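Local coordinates for uncharacterized protein A6V7T0 (Pseudomonas aeruginosa, PDB 3K12) that is of unknown function but belongs to the YjgF-like clan of small alpha-beta proteins and assembles from three copies of one chain, at residues D37-R40 with Q41-N45; N45-R48 with L49-V53; V53-D56 with R57-L61; Q82-E86 with G87-T91; L99-P102 with R103-V106. All coordinates share one frame; numbering follows the deposited sequence. Where two conformers were deposited one is given.

Contact 1. Residues D37-R40 with Q41-N45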
loop_
_atom_site.group_PDB
_atom_site.type_symbol
_atom_site.label_atom_id
_atom_site.label_comp_id
_atom_site.label_asym_id
_atom_site.label_seq_id
_atom_site.Cartn_x
_atom_site.Cartn_y
_atom_site.Cartn_z
ATOM N N ASP D 37 7.558 -8.901 -20.198
ATOM C CA ASP D 37 8.994 -8.786 -19.957
ATOM C C ASP D 37 9.239 -7.990 -18.668
ATOM O O ASP D 37 10.012 -8.429 -17.810
ATOM C CB ASP D 37 9.688 -8.140 -21.164
ATOM C CG ASP D 37 11.181 -7.903 -20.940
ATOM O OD1 ASP D 37 11.887 -8.848 -20.533
ATOM O OD2 ASP D 37 11.653 -6.768 -21.171
ATOM N N GLN D 38 8.550 -6.862 -18.528
ATOM C CA GLN D 38 8.755 -5.983 -17.359
ATOM C C GLN D 38 8.296 -6.633 -16.067
ATOM O O GLN D 38 8.979 -6.543 -15.040
ATOM C CB GLN D 38 8.080 -4.649 -17.546
ATOM C CG GLN D 38 8.678 -3.849 -18.699
ATOM C CD GLN D 38 8.364 -2.377 -18.642
ATOM O OE1 GLN D 38 8.055 -1.832 -17.574
ATOM N NE2 GLN D 38 8.473 -1.699 -19.788
ATOM N N THR D 39 7.180 -7.352 -16.138
ATOM C CA THR D 39 6.646 -8.067 -14.989
ATOM C C THR D 39 7.627 -9.165 -14.537
ATOM O O THR D 39 7.889 -9.344 -13.345
ATOM C CB THR D 39 5.246 -8.647 -15.288
ATOM O OG1 THR D 39 4.362 -7.569 -15.647
ATOM C CG2 THR D 39 4.690 -9.372 -14.068
ATOM N N ARG D 40 8.184 -9.910 -15.508
ATOM C CA ARG D 40 9.149 -10.957 -15.182
ATOM C C ARG D 40 10.389 -10.357 -14.521
ATOM O O ARG D 40 10.865 -10.897 -13.532
ATOM C CB ARG D 40 9.627 -11.641 -16.461
ATOM C CG ARG D 40 8.565 -12.302 -17.259
ATOM C CD ARG D 40 9.060 -12.760 -18.677
ATOM N NE ARG D 40 7.956 -13.503 -19.272
ATOM C CZ ARG D 40 7.544 -14.671 -18.774
ATOM N NH1 ARG D 40 6.498 -15.301 -19.275
ATOM N NH2 ARG D 40 8.205 -15.196 -17.757
ATOM N N GLN D 41 10.917 -9.286 -15.108
ATOM C CA GLN D 41 12.095 -8.598 -14.534
ATOM C C GLN D 41 11.862 -8.211 -13.073
ATOM O O GLN D 41 12.728 -8.430 -12.213
ATOM C CB GLN D 41 12.467 -7.336 -15.294
ATOM C CG GLN D 41 13.112 -7.559 -16.672
ATOM C CD GLN D 41 13.388 -6.242 -17.348
ATOM O OE1 GLN D 41 14.118 -5.399 -16.818
ATOM N NE2 GLN D 41 12.769 -6.027 -18.514
ATOM N N ILE D 42 10.690 -7.629 -12.811
ATOM C CA ILE D 42 10.334 -7.175 -11.473
ATOM C C ILE D 42 10.193 -8.348 -10.526
ATOM O O ILE D 42 10.756 -8.330 -9.441
ATOM C CB ILE D 42 9.053 -6.327 -11.516
ATOM C CG1 ILE D 42 9.330 -4.964 -12.168
ATOM C CG2 ILE D 42 8.457 -6.159 -10.092
ATOM C CD1 ILE D 42 8.079 -4.272 -12.644
ATOM N N LEU D 43 9.439 -9.384 -10.922
ATOM C CA LEU D 43 9.288 -10.522 -10.060
ATOM C C LEU D 43 10.604 -11.235 -9.812
ATOM O O LEU D 43 10.822 -11.758 -8.715
ATOM C CB LEU D 43 8.228 -11.497 -10.595
ATOM C CG LEU D 43 6.793 -10.924 -10.573
ATOM C CD1 LEU D 43 5.882 -11.832 -11.431
ATOM C CD2 LEU D 43 6.271 -10.892 -9.160
ATOM N N GLU D 44 11.490 -11.259 -10.829
ATOM C CA GLU D 44 12.797 -11.859 -10.573
ATOM C C GLU D 44 13.623 -11.056 -9.569
ATOM O O GLU D 44 14.277 -11.653 -8.700
ATOM C CB GLU D 44 13.615 -12.072 -11.837
ATOM C CG GLU D 44 14.972 -12.614 -11.453
ATOM C CD GLU D 44 15.759 -13.139 -12.599
ATOM O OE1 GLU D 44 16.304 -14.258 -12.461
ATOM O OE2 GLU D 44 15.842 -12.421 -13.613
ATOM N N ASN D 45 13.587 -9.730 -9.661
ATOM C CA ASN D 45 14.350 -8.935 -8.697
ATOM C C ASN D 45 13.768 -9.080 -7.286
ATOM O O ASN D 45 14.512 -9.179 -6.291
ATOM C CB ASN D 45 14.392 -7.456 -9.080
ATOM C CG ASN D 45 15.487 -6.708 -8.316
ATOM O OD1 ASN D 45 16.671 -7.106 -8.373
ATOM N ND2 ASN D 45 15.117 -5.642 -7.585
#
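Four successive i to i+4 bonds join residues 37-40 to 41-45 as continuous alpha helix, from Gln-41 N to Asp-37 O through Glu-44 N to Arg-40 O at 2.8 Å. One turn apart, the carboxylate of Asp-37 and the amide of Gln-41 meet at the surface with their planes 45° apart. Gln-41 NE2 lies 3.0 Å from Asp-37 OD2, but the hydrogen bond is bent and weak. CG of Asp-37 stands anti to the backbone N (chi1 176°), which places OD2 beside the Gln-41 amide. The stronger hold on the Gln-41 amide is at its other end, where OE1 accepts from Asp-30 N. On the buried side Thr-39 and Leu-43 lie alongside each other, pointing the same way, with Thr-39 CG2 3.8 Å from Leu-43 CD1. Thr-39 OG1 is turned back to Ile-35 O, so the methyl is left for this apolar contact. Ile-42 runs its CG1-CD1 branch past the carbonyl of Gln-38, CD1 being 3.4 Å from Gln-38 O. Thr-39 and Ile-42 also rest on Val-106 and Met-108 of strand 106-113, the pattern of an amphipathic helix packed on a beta sheet, as in YjgF-like folds.

Contact 2. Residues N45-R48 with L49-V53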
loop_
_atom_site.group_PDB
_atom_site.type_symbol
_atom_site.label_atom_id
_atom_site.label_comp_id
_atom_site.label_asym_id
_atom_site.label_seq_id
_atom_site.Cartn_x
_atom_site.Cartn_y
_atom_site.Cartn_z
ATOM N N ASN D 45 13.587 -9.730 -9.661
ATOM C CA ASN D 45 14.350 -8.935 -8.697
ATOM C C ASN D 45 13.768 -9.080 -7.286
ATOM O O ASN D 45 14.512 -9.179 -6.291
ATOM C CB ASN D 45 14.392 -7.456 -9.080
ATOM C CG ASN D 45 15.487 -6.708 -8.316
ATOM O OD1 ASN D 45 16.671 -7.106 -8.373
ATOM N ND2 ASN D 45 15.117 -5.642 -7.585
ATOM N N ILE D 46 12.431 -9.150 -7.178
ATOM C CA ILE D 46 11.815 -9.476 -5.895
ATOM C C ILE D 46 12.298 -10.810 -5.340
ATOM O O ILE D 46 12.596 -10.948 -4.161
ATOM C CB ILE D 46 10.264 -9.384 -5.982
ATOM C CG1 ILE D 46 9.842 -7.912 -6.170
ATOM C CG2 ILE D 46 9.587 -9.952 -4.752
ATOM C CD1 ILE D 46 8.447 -7.742 -6.799
ATOM N N ASP D 47 12.365 -11.808 -6.233
ATOM C CA ASP D 47 12.820 -13.144 -5.846
ATOM C C ASP D 47 14.224 -13.087 -5.251
ATOM O O ASP D 47 14.506 -13.710 -4.243
ATOM C CB ASP D 47 12.816 -14.093 -7.076
ATOM C CG ASP D 47 12.281 -15.482 -6.744
ATOM O OD1 ASP D 47 11.215 -15.594 -6.150
ATOM O OD2 ASP D 47 12.898 -16.495 -7.146
ATOM N N ARG D 48 15.097 -12.358 -5.940
ATOM C CA ARG D 48 16.518 -12.240 -5.541
ATOM C C ARG D 48 16.592 -11.586 -4.174
ATOM O O ARG D 48 17.282 -12.071 -3.287
ATOM C CB ARG D 48 17.288 -11.441 -6.560
ATOM C CG ARG D 48 18.730 -11.160 -6.173
ATOM C CD ARG D 48 19.408 -10.241 -7.170
ATOM N NE ARG D 48 18.876 -8.887 -7.129
ATOM C CZ ARG D 48 19.192 -7.982 -6.193
ATOM N NH1 ARG D 48 18.660 -6.778 -6.242
ATOM N NH2 ARG D 48 20.030 -8.271 -5.210
ATOM N N LEU D 49 15.836 -10.494 -4.015
ATOM C CA LEU D 49 15.823 -9.783 -2.755
ATOM C C LEU D 49 15.299 -10.643 -1.615
ATOM O O LEU D 49 15.942 -10.754 -0.566
ATOM C CB LEU D 49 14.990 -8.505 -2.886
ATOM C CG LEU D 49 15.620 -7.345 -3.645
ATOM C CD1 LEU D 49 14.610 -6.263 -4.015
ATOM C CD2 LEU D 49 16.762 -6.756 -2.811
ATOM N N LEU D 50 14.174 -11.339 -1.848
ATOM C CA LEU D 50 13.610 -12.219 -0.835
ATOM C C LEU D 50 14.593 -13.314 -0.438
ATOM O O LEU D 50 14.819 -13.565 0.722
ATOM C CB LEU D 50 12.324 -12.876 -1.344
ATOM C CG LEU D 50 11.164 -11.900 -1.431
ATOM C CD1 LEU D 50 9.989 -12.556 -2.165
ATOM C CD2 LEU D 50 10.745 -11.330 -0.021
ATOM N N GLN D 51 15.166 -13.981 -1.424
ATOM C CA GLN D 51 16.034 -15.117 -1.099
ATOM C C GLN D 51 17.299 -14.682 -0.359
ATOM O O GLN D 51 17.825 -15.442 0.474
ATOM C CB GLN D 51 16.370 -15.910 -2.368
ATOM C CG GLN D 51 15.144 -16.621 -2.914
ATOM C CD GLN D 51 15.408 -17.565 -4.055
ATOM O OE1 GLN D 51 14.468 -18.201 -4.560
ATOM N NE2 GLN D 51 16.667 -17.687 -4.460
ATOM N N SER D 52 17.743 -13.455 -0.623
ATOM C CA SER D 52 18.952 -12.932 0.045
ATOM C C SER D 52 18.796 -12.846 1.561
ATOM O O SER D 52 19.800 -12.803 2.288
ATOM C CB SER D 52 19.384 -11.591 -0.549
ATOM O OG SER D 52 18.608 -10.513 -0.033
ATOM N N VAL D 53 17.552 -12.767 2.037
ATOM C CA VAL D 53 17.278 -12.723 3.478
ATOM C C VAL D 53 16.593 -13.968 4.013
ATOM O O VAL D 53 16.164 -14.003 5.147
ATOM C CB VAL D 53 16.519 -11.421 3.896
ATOM C CG1 VAL D 53 17.382 -10.221 3.562
ATOM C CG2 VAL D 53 15.165 -11.318 3.231
HETATM O O HOH W 1 11.629 -17.752 -4.326
#
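Backbone bonds carry the helix from residues 45-48 into 49-53: Leu-49, Leu-50 and Gln-51 donate to Asn-45, Ile-46 and Asp-47, and Ser-52 N to Arg-48 O is more bent, at 145°. Near this end Ser-52 OG also donates to Leu-49 O at 2.7 Å, adding a side-chain bond to the last turn. Among apolar contacts, Ile-46 and Leu-50 lie side by side and point the same way, CG2 of Ile-46 3.7 Å from CD1 of Leu-50. Leu-49 sets CG over one face of the Arg-48 guanidinium, with its CD2 3.9 Å from Arg-48 NH1, while its CD1 touches Asn-45 ND2. Of the polar groups, Arg-48 is bent at chi3 (69°) and grips Asn-45 OD1 side-on with two nitrogens, NE at 3.1 Å and NH1 at 2.9 Å. Both come from one face of the Asn-45 amide, whose ND2 goes to Gln-26. Asp-47 OD2 and Gln-51 OE1, both acceptors, lie 3.5 Å apart without a bond; water 1 joins OE1 to Asp-47 OD1 instead. Salt bridges from Asp-47 to Arg-57 and from Arg-48 to Glu-6 would favour the ionised carboxylates of Asp-47 and Glu-6, and probably limit the rotation of Asp-47 and Arg-48.

Contact 3. Residues V53-D56 with R57-L61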
loop_
_atom_site.group_PDB
_atom_site.type_symbol
_atom_site.label_atom_id
_atom_site.label_comp_id
_atom_site.label_asym_id
_atom_site.label_seq_id
_atom_site.Cartn_x
_atom_site.Cartn_y
_atom_site.Cartn_z
ATOM N N VAL D 53 17.552 -12.767 2.037
ATOM C CA VAL D 53 17.278 -12.723 3.478
ATOM C C VAL D 53 16.593 -13.968 4.013
ATOM O O VAL D 53 16.164 -14.003 5.147
ATOM C CB VAL D 53 16.519 -11.421 3.896
ATOM C CG1 VAL D 53 17.382 -10.221 3.562
ATOM C CG2 VAL D 53 15.165 -11.318 3.231
ATOM N N GLY D 54 16.535 -15.025 3.208
ATOM C CA GLY D 54 15.936 -16.259 3.673
ATOM C C GLY D 54 14.431 -16.357 3.486
ATOM O O GLY D 54 13.807 -17.236 4.075
ATOM N N SER D 55 13.856 -15.465 2.685
ATOM C CA SER D 55 12.452 -15.562 2.286
ATOM C C SER D 55 12.397 -16.152 0.876
ATOM O O SER D 55 13.431 -16.547 0.306
ATOM C CB SER D 55 11.781 -14.187 2.336
ATOM O OG SER D 55 10.376 -14.234 2.051
ATOM N N ASP D 56 11.196 -16.199 0.298
ATOM C CA ASP D 56 11.029 -16.818 -1.019
ATOM C C ASP D 56 9.660 -16.433 -1.570
ATOM O O ASP D 56 8.840 -15.831 -0.859
ATOM C CB ASP D 56 11.218 -18.349 -0.977
ATOM C CG ASP D 56 10.204 -19.039 -0.103
ATOM O OD1 ASP D 56 9.023 -19.113 -0.522
ATOM O OD2 ASP D 56 10.557 -19.528 0.995
ATOM N N ARG D 57 9.392 -16.767 -2.826
ATOM C CA ARG D 57 8.175 -16.301 -3.487
ATOM C C ARG D 57 6.901 -16.930 -2.963
ATOM O O ARG D 57 5.820 -16.479 -3.359
ATOM C CB ARG D 57 8.249 -16.472 -5.010
ATOM C CG ARG D 57 8.162 -17.926 -5.480
ATOM C CD ARG D 57 8.126 -17.943 -6.998
ATOM N NE ARG D 57 9.449 -17.641 -7.515
ATOM C CZ ARG D 57 9.806 -17.846 -8.784
ATOM N NH1 ARG D 57 8.913 -18.288 -9.655
ATOM N NH2 ARG D 57 11.059 -17.606 -9.166
ATOM N N GLY D 58 7.030 -17.939 -2.108
ATOM C CA GLY D 58 5.883 -18.537 -1.440
ATOM C C GLY D 58 5.552 -17.854 -0.125
ATOM O O GLY D 58 4.645 -18.297 0.557
ATOM N N GLN D 59 6.292 -16.803 0.244
ATOM C CA GLN D 59 6.115 -16.150 1.544
ATOM C C GLN D 59 5.683 -14.690 1.387
ATOM O O GLN D 59 5.795 -13.902 2.355
ATOM C CB GLN D 59 7.420 -16.199 2.340
ATOM C CG GLN D 59 7.856 -17.623 2.721
ATOM C CD GLN D 59 8.930 -17.621 3.786
ATOM O OE1 GLN D 59 9.978 -18.272 3.644
ATOM N NE2 GLN D 59 8.695 -16.883 4.858
ATOM N N VAL D 60 5.211 -14.299 0.213
ATOM C CA VAL D 60 4.805 -12.903 0.047
ATOM C C VAL D 60 3.402 -12.724 0.629
ATOM O O VAL D 60 2.554 -13.626 0.604
ATOM C CB VAL D 60 4.887 -12.496 -1.419
ATOM C CG1 VAL D 60 4.618 -11.013 -1.628
ATOM C CG2 VAL D 60 6.284 -12.856 -1.964
ATOM N N LEU D 61 3.176 -11.548 1.208
ATOM C CA LEU D 61 1.909 -11.294 1.921
ATOM C C LEU D 61 1.027 -10.354 1.128
ATOM O O LEU D 61 -0.170 -10.636 0.955
ATOM C CB LEU D 61 2.181 -10.679 3.307
ATOM C CG LEU D 61 2.965 -11.639 4.206
ATOM C CD1 LEU D 61 3.530 -10.886 5.421
ATOM C CD2 LEU D 61 2.182 -12.879 4.680
#
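Ser-55 and Asp-56 bring the side chains of residues 53-56 against Gln-59. Before them, Gly-54, with positive phi (87°), is the C-prime residue of a Schellman motif that ends helix 35-52: Ser-55 N bonds to Leu-50 O and Gly-54 N to Gln-51 O. Ser-55 OG lies 3.6 Å from Gln-59 CB and bonds to Ala-113 O. Asp-56 then opens a type I beta turn closed by Gln-59 N to Asp-56 O at 2.9 Å, the donor standing above the carbonyl plane. With CG between its backbone N and carbonyl carbon (chi1 62°), the carboxylate folds over the turn, and OD1 takes Gly-58 N at 2.8 Å through its anti lone pair, an Asx turn. The side chains of Asp-56 and Gln-59 cross at about a right angle. Arg-57 reaches back to Asp-47 of helix 35-52 in a salt bridge and makes a cation-pi contact with Trp-83. The turn thus leads from helix 35-52 into strand 60-67, where Val-60 packs on Leu-50 and Leu-61 pairs with Val-111 of strand 106-113.

Contact 4. Residues Q82-E86 with G87-T91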
loop_
_atom_site.group_PDB
_atom_site.type_symbol
_atom_site.label_atom_id
_atom_site.label_comp_id
_atom_site.label_asym_id
_atom_site.label_seq_id
_atom_site.Cartn_x
_atom_site.Cartn_y
_atom_site.Cartn_z
ATOM N N GLN D 82 1.748 -17.559 -13.869
ATOM C CA GLN D 82 2.819 -18.534 -14.140
ATOM C C GLN D 82 3.912 -18.544 -13.114
ATOM O O GLN D 82 4.817 -19.334 -13.205
ATOM C CB GLN D 82 3.477 -18.235 -15.505
ATOM C CG GLN D 82 2.604 -18.622 -16.663
ATOM C CD GLN D 82 3.074 -18.086 -17.994
ATOM O OE1 GLN D 82 4.225 -17.623 -18.153
ATOM N NE2 GLN D 82 2.184 -18.136 -18.966
ATOM N N TRP D 83 3.842 -17.650 -12.131
ATOM C CA TRP D 83 4.989 -17.379 -11.274
ATOM C C TRP D 83 4.967 -18.061 -9.910
ATOM O O TRP D 83 5.981 -18.537 -9.423
ATOM C CB TRP D 83 5.101 -15.847 -11.086
ATOM C CG TRP D 83 6.402 -15.449 -10.436
ATOM C CD1 TRP D 83 6.597 -15.152 -9.128
ATOM C CD2 TRP D 83 7.661 -15.292 -11.082
ATOM N NE1 TRP D 83 7.929 -14.842 -8.903
ATOM C CE2 TRP D 83 8.607 -14.925 -10.091
ATOM C CE3 TRP D 83 8.089 -15.431 -12.402
ATOM C CZ2 TRP D 83 9.957 -14.689 -10.385
ATOM C CZ3 TRP D 83 9.440 -15.178 -12.692
ATOM C CH2 TRP D 83 10.335 -14.807 -11.693
ATOM N N PHE D 84 3.809 -18.015 -9.247
ATOM C CA PHE D 84 3.730 -18.427 -7.849
ATOM C C PHE D 84 3.276 -19.864 -7.670
ATOM O O PHE D 84 2.479 -20.357 -8.485
ATOM C CB PHE D 84 2.764 -17.501 -7.074
ATOM C CG PHE D 84 3.252 -16.073 -6.962
ATOM C CD1 PHE D 84 4.196 -15.732 -5.979
ATOM C CD2 PHE D 84 2.759 -15.094 -7.800
ATOM C CE1 PHE D 84 4.644 -14.436 -5.859
ATOM C CE2 PHE D 84 3.205 -13.767 -7.693
ATOM C CZ PHE D 84 4.167 -13.436 -6.701
ATOM N N PRO D 85 3.798 -20.551 -6.632
ATOM C CA PRO D 85 3.315 -21.906 -6.323
ATOM C C PRO D 85 1.802 -21.906 -6.092
ATOM O O PRO D 85 1.239 -20.935 -5.556
ATOM C CB PRO D 85 4.103 -22.311 -5.085
ATOM C CG PRO D 85 4.931 -21.115 -4.692
ATOM C CD PRO D 85 4.850 -20.077 -5.717
ATOM N N GLU D 86 1.126 -22.980 -6.480
ATOM C CA GLU D 86 -0.331 -23.051 -6.381
ATOM C C GLU D 86 -0.785 -22.774 -4.955
ATOM O O GLU D 86 -0.284 -23.370 -4.021
ATOM C CB GLU D 86 -0.869 -24.431 -6.843
ATOM C CG GLU D 86 -2.420 -24.437 -6.829
ATOM C CD GLU D 86 -3.078 -25.764 -7.156
ATOM O OE1 GLU D 86 -2.387 -26.793 -7.206
ATOM O OE2 GLU D 86 -4.320 -25.751 -7.353
ATOM N N GLY D 87 -1.740 -21.858 -4.840
ATOM C CA GLY D 87 -2.364 -21.545 -3.567
ATOM C C GLY D 87 -1.564 -20.612 -2.673
ATOM O O GLY D 87 -2.083 -20.195 -1.622
ATOM N N ARG D 88 -0.340 -20.247 -3.074
ATOM C CA ARG D 88 0.532 -19.432 -2.231
ATOM C C ARG D 88 0.806 -18.044 -2.792
ATOM O O ARG D 88 1.649 -17.320 -2.255
ATOM C CB ARG D 88 1.858 -20.143 -1.929
ATOM C CG ARG D 88 1.734 -21.333 -0.964
ATOM C CD ARG D 88 3.118 -21.815 -0.513
ATOM N NE ARG D 88 3.733 -22.754 -1.454
ATOM C CZ ARG D 88 5.029 -23.062 -1.476
ATOM N NH1 ARG D 88 5.503 -23.940 -2.361
ATOM N NH2 ARG D 88 5.861 -22.491 -0.615
ATOM N N ALA D 89 0.110 -17.659 -3.853
ATOM C CA ALA D 89 0.253 -16.293 -4.352
ATOM C C ALA D 89 -0.195 -15.276 -3.312
ATOM O O ALA D 89 -1.149 -15.515 -2.551
ATOM C CB ALA D 89 -0.492 -16.058 -5.644
ATOM N N PRO D 90 0.492 -14.131 -3.281
ATOM C CA PRO D 90 0.123 -13.156 -2.253
ATOM C C PRO D 90 -1.154 -12.408 -2.588
ATOM O O PRO D 90 -1.602 -12.387 -3.756
ATOM C CB PRO D 90 1.283 -12.170 -2.301
ATOM C CG PRO D 90 1.744 -12.207 -3.783
ATOM C CD PRO D 90 1.635 -13.691 -4.108
ATOM N N THR D 91 -1.705 -11.757 -1.559
ATOM C CA THR D 91 -2.792 -10.808 -1.806
ATOM C C THR D 91 -2.279 -9.684 -2.683
ATOM O O THR D 91 -1.095 -9.342 -2.628
ATOM C CB THR D 91 -3.387 -10.250 -0.495
ATOM O OG1 THR D 91 -2.460 -9.328 0.123
ATOM C CG2 THR D 91 -3.755 -11.376 0.452
HETATM O O HOH W 2 1.992 -24.701 -3.161
#
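Pro-90 puts its CD over the centre of the Phe-84 ring, 3.6 Å from the centroid and 13° off the normal, a CH-pi contact. The two side chains cross at about a right angle. On the opposite face of the same ring sits Trp-83 CD1. CG of Phe-84 is anti to the carbonyl carbon (chi1 -66°), which sets the ring between Trp-83 and Pro-90. CB of Phe-84 points toward Ala-89, whose CB is 3.8 Å away from Phe-84 CB. Between these residues the chain reverses in a type II beta turn from Pro-85 to Arg-88, closed by Arg-88 N to Pro-85 O at 3.0 Å, with Gly-87 supplying the positive phi of its third position; the turn links the end of helix 73-83 to strand 91-96. In the conformer given, one of two deposited, the Arg-88 chain bends at chi3 (-85°) and lays one face of its guanidinium on the Pro-85 ring, Arg-88 NH1 being 3.5 Å from Pro-85 CB. Pro-85 CG lies over that face, offset to the rim. In this conformer water 2, in the guanidinium plane, accepts from Arg-88 NE and donates to Glu-86 O at 2.8 Å. The extended Glu-86 chain carries OE2 to a salt bridge with Arg-10 of the second subunit, and Pro-90 rests on Val-60 and Val-63 of strand 60-67.

Contact 5. Residues L99-P102 with R103-V106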
loop_
_atom_site.group_PDB
_atom_site.type_symbol
_atom_site.label_atom_id
_atom_site.label_comp_id
_atom_site.label_asym_id
_atom_site.label_seq_id
_atom_site.Cartn_x
_atom_site.Cartn_y
_atom_site.Cartn_z
ATOM N N LEU D 99 3.132 6.553 -13.741
ATOM C CA LEU D 99 4.415 6.321 -13.089
ATOM C C LEU D 99 5.401 7.415 -13.477
ATOM O O LEU D 99 5.171 8.172 -14.444
ATOM C CB LEU D 99 4.969 4.918 -13.423
ATOM C CG LEU D 99 3.905 3.824 -13.218
ATOM C CD1 LEU D 99 4.438 2.487 -13.650
ATOM C CD2 LEU D 99 3.438 3.748 -11.756
ATOM N N ILE D 100 6.488 7.512 -12.723
ATOM C CA ILE D 100 7.401 8.631 -12.921
ATOM C C ILE D 100 8.092 8.561 -14.291
ATOM O O ILE D 100 8.197 9.584 -14.985
ATOM C CB ILE D 100 8.424 8.741 -11.773
ATOM C CG1 ILE D 100 7.739 9.040 -10.430
ATOM C CG2 ILE D 100 9.430 9.848 -12.047
ATOM C CD1 ILE D 100 6.838 10.255 -10.406
ATOM N N ASP D 101 8.530 7.377 -14.694
ATOM C CA ASP D 101 9.178 7.200 -16.000
ATOM C C ASP D 101 8.133 6.639 -16.955
ATOM O O ASP D 101 7.545 5.594 -16.687
ATOM C CB ASP D 101 10.348 6.230 -15.874
ATOM C CG ASP D 101 11.227 6.195 -17.107
ATOM O OD1 ASP D 101 10.692 6.138 -18.226
ATOM O OD2 ASP D 101 12.457 6.200 -16.941
ATOM N N PRO D 102 7.877 7.330 -18.077
ATOM C CA PRO D 102 6.821 6.896 -18.997
ATOM C C PRO D 102 7.096 5.538 -19.647
ATOM O O PRO D 102 6.176 4.931 -20.200
ATOM C CB PRO D 102 6.792 8.017 -20.059
ATOM C CG PRO D 102 7.357 9.212 -19.330
ATOM C CD PRO D 102 8.465 8.617 -18.493
ATOM N N ARG D 103 8.333 5.052 -19.557
ATOM C CA ARG D 103 8.694 3.755 -20.116
ATOM C C ARG D 103 8.247 2.584 -19.231
ATOM O O ARG D 103 8.144 1.467 -19.708
ATOM C CB ARG D 103 10.206 3.625 -20.342
ATOM C CG ARG D 103 10.798 4.534 -21.426
ATOM C CD ARG D 103 12.348 4.469 -21.412
ATOM N NE ARG D 103 12.897 4.801 -20.092
ATOM C CZ ARG D 103 14.106 4.468 -19.646
ATOM N NH1 ARG D 103 14.957 3.777 -20.403
ATOM N NH2 ARG D 103 14.464 4.827 -18.418
ATOM N N TRP D 104 8.012 2.841 -17.940
ATOM C CA TRP D 104 7.628 1.789 -17.011
ATOM C C TRP D 104 6.182 1.387 -17.243
ATOM O O TRP D 104 5.306 2.250 -17.254
ATOM C CB TRP D 104 7.734 2.321 -15.584
ATOM C CG TRP D 104 9.140 2.673 -15.169
ATOM C CD1 TRP D 104 10.313 2.264 -15.756
ATOM C CD2 TRP D 104 9.507 3.490 -14.061
ATOM N NE1 TRP D 104 11.391 2.791 -15.073
ATOM C CE2 TRP D 104 10.920 3.546 -14.027
ATOM C CE3 TRP D 104 8.782 4.180 -13.086
ATOM C CZ2 TRP D 104 11.614 4.269 -13.054
ATOM C CZ3 TRP D 104 9.481 4.909 -12.118
ATOM C CH2 TRP D 104 10.872 4.950 -12.120
ATOM N N ARG D 105 5.929 0.091 -17.417
ATOM C CA ARG D 105 4.569 -0.369 -17.680
ATOM C C ARG D 105 3.921 -0.818 -16.377
ATOM O O ARG D 105 2.693 -0.945 -16.312
ATOM C CB ARG D 105 4.555 -1.529 -18.697
ATOM C CG ARG D 105 4.960 -1.091 -20.110
ATOM C CD ARG D 105 4.980 -2.253 -21.099
ATOM N NE ARG D 105 5.288 -1.719 -22.433
ATOM C CZ ARG D 105 4.407 -1.157 -23.258
ATOM N NH1 ARG D 105 3.115 -1.087 -22.958
ATOM N NH2 ARG D 105 4.823 -0.668 -24.425
ATOM N N VAL D 106 4.734 -1.037 -15.346
ATOM C CA VAL D 106 4.209 -1.552 -14.088
ATOM C C VAL D 106 5.219 -1.297 -12.971
ATOM O O VAL D 106 6.431 -1.228 -13.193
ATOM C CB VAL D 106 3.856 -3.071 -14.183
ATOM C CG1 VAL D 106 5.089 -3.936 -14.460
ATOM C CG2 VAL D 106 3.081 -3.541 -12.937
HETATM O O HOH W 3 4.927 4.847 -16.987
HETATM O O HOH W 4 4.704 2.498 -20.584
#
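With CG anti to the backbone N of Asp-101 (chi1 -169°) and Arg-103 bent at chi3 (-56°), carboxylate and guanidinium come together side-on in a salt bridge. Arg-103 NH2 meets OD2 of Asp-101 at 2.8 Å and Arg-103 NE meets OD1 of Asp-101 at 3.2 Å, both on syn sides, with the two planes 30° apart. The anti side of Asp-101 OD1 takes Arg-103 N at 2.9 Å, so this oxygen receives two donors. Asp-101 CB sits over the Trp-104 ring, 3.4 Å from the centroid of its five-membered ring, in a CH-pi contact. A type I turn from Asp-101 to Trp-104 is closed by Trp-104 N to Asp-101 O at 3.1 Å, and water 3 donates to both Asp-101 O and Trp-104 O. Leu-99 CD1 packs 3.8 Å from Trp-104 CB. The loop joins strand 91-96 to strand 106-113: Gln-38 of helix 35-52 bonds Arg-103 O and Arg-105 N, while Arg-70 of the third subunit bonds the carbonyls of Leu-99 and Ile-100.

Overall arrangement
Contacts 1, 2 and 3 run on along the chain: the first two share helix 35-52 and Asn-45, their centres 12 Å apart, and contact 3 takes over at Val-53 and leads into strand 60-67. Contact 4 starts on the last residues of helix 73-83 and leads to strand 91-96, its centre 11 Å from that of contact 3. Contact 5, last in sequence, precedes strand 106-113 and lies across the chain's centre from contacts 3 and 4, about 25 Å from contact 4 between centres. Helix 35-52, carrying contacts 1 and 2, touches contact 5 through Gln-38, contact 3 through Asp-47 with Arg-57, and contact 4 through Leu-43 with Trp-83 and Phe-84; contacts 3 to 5 each reach a neighbouring subunit.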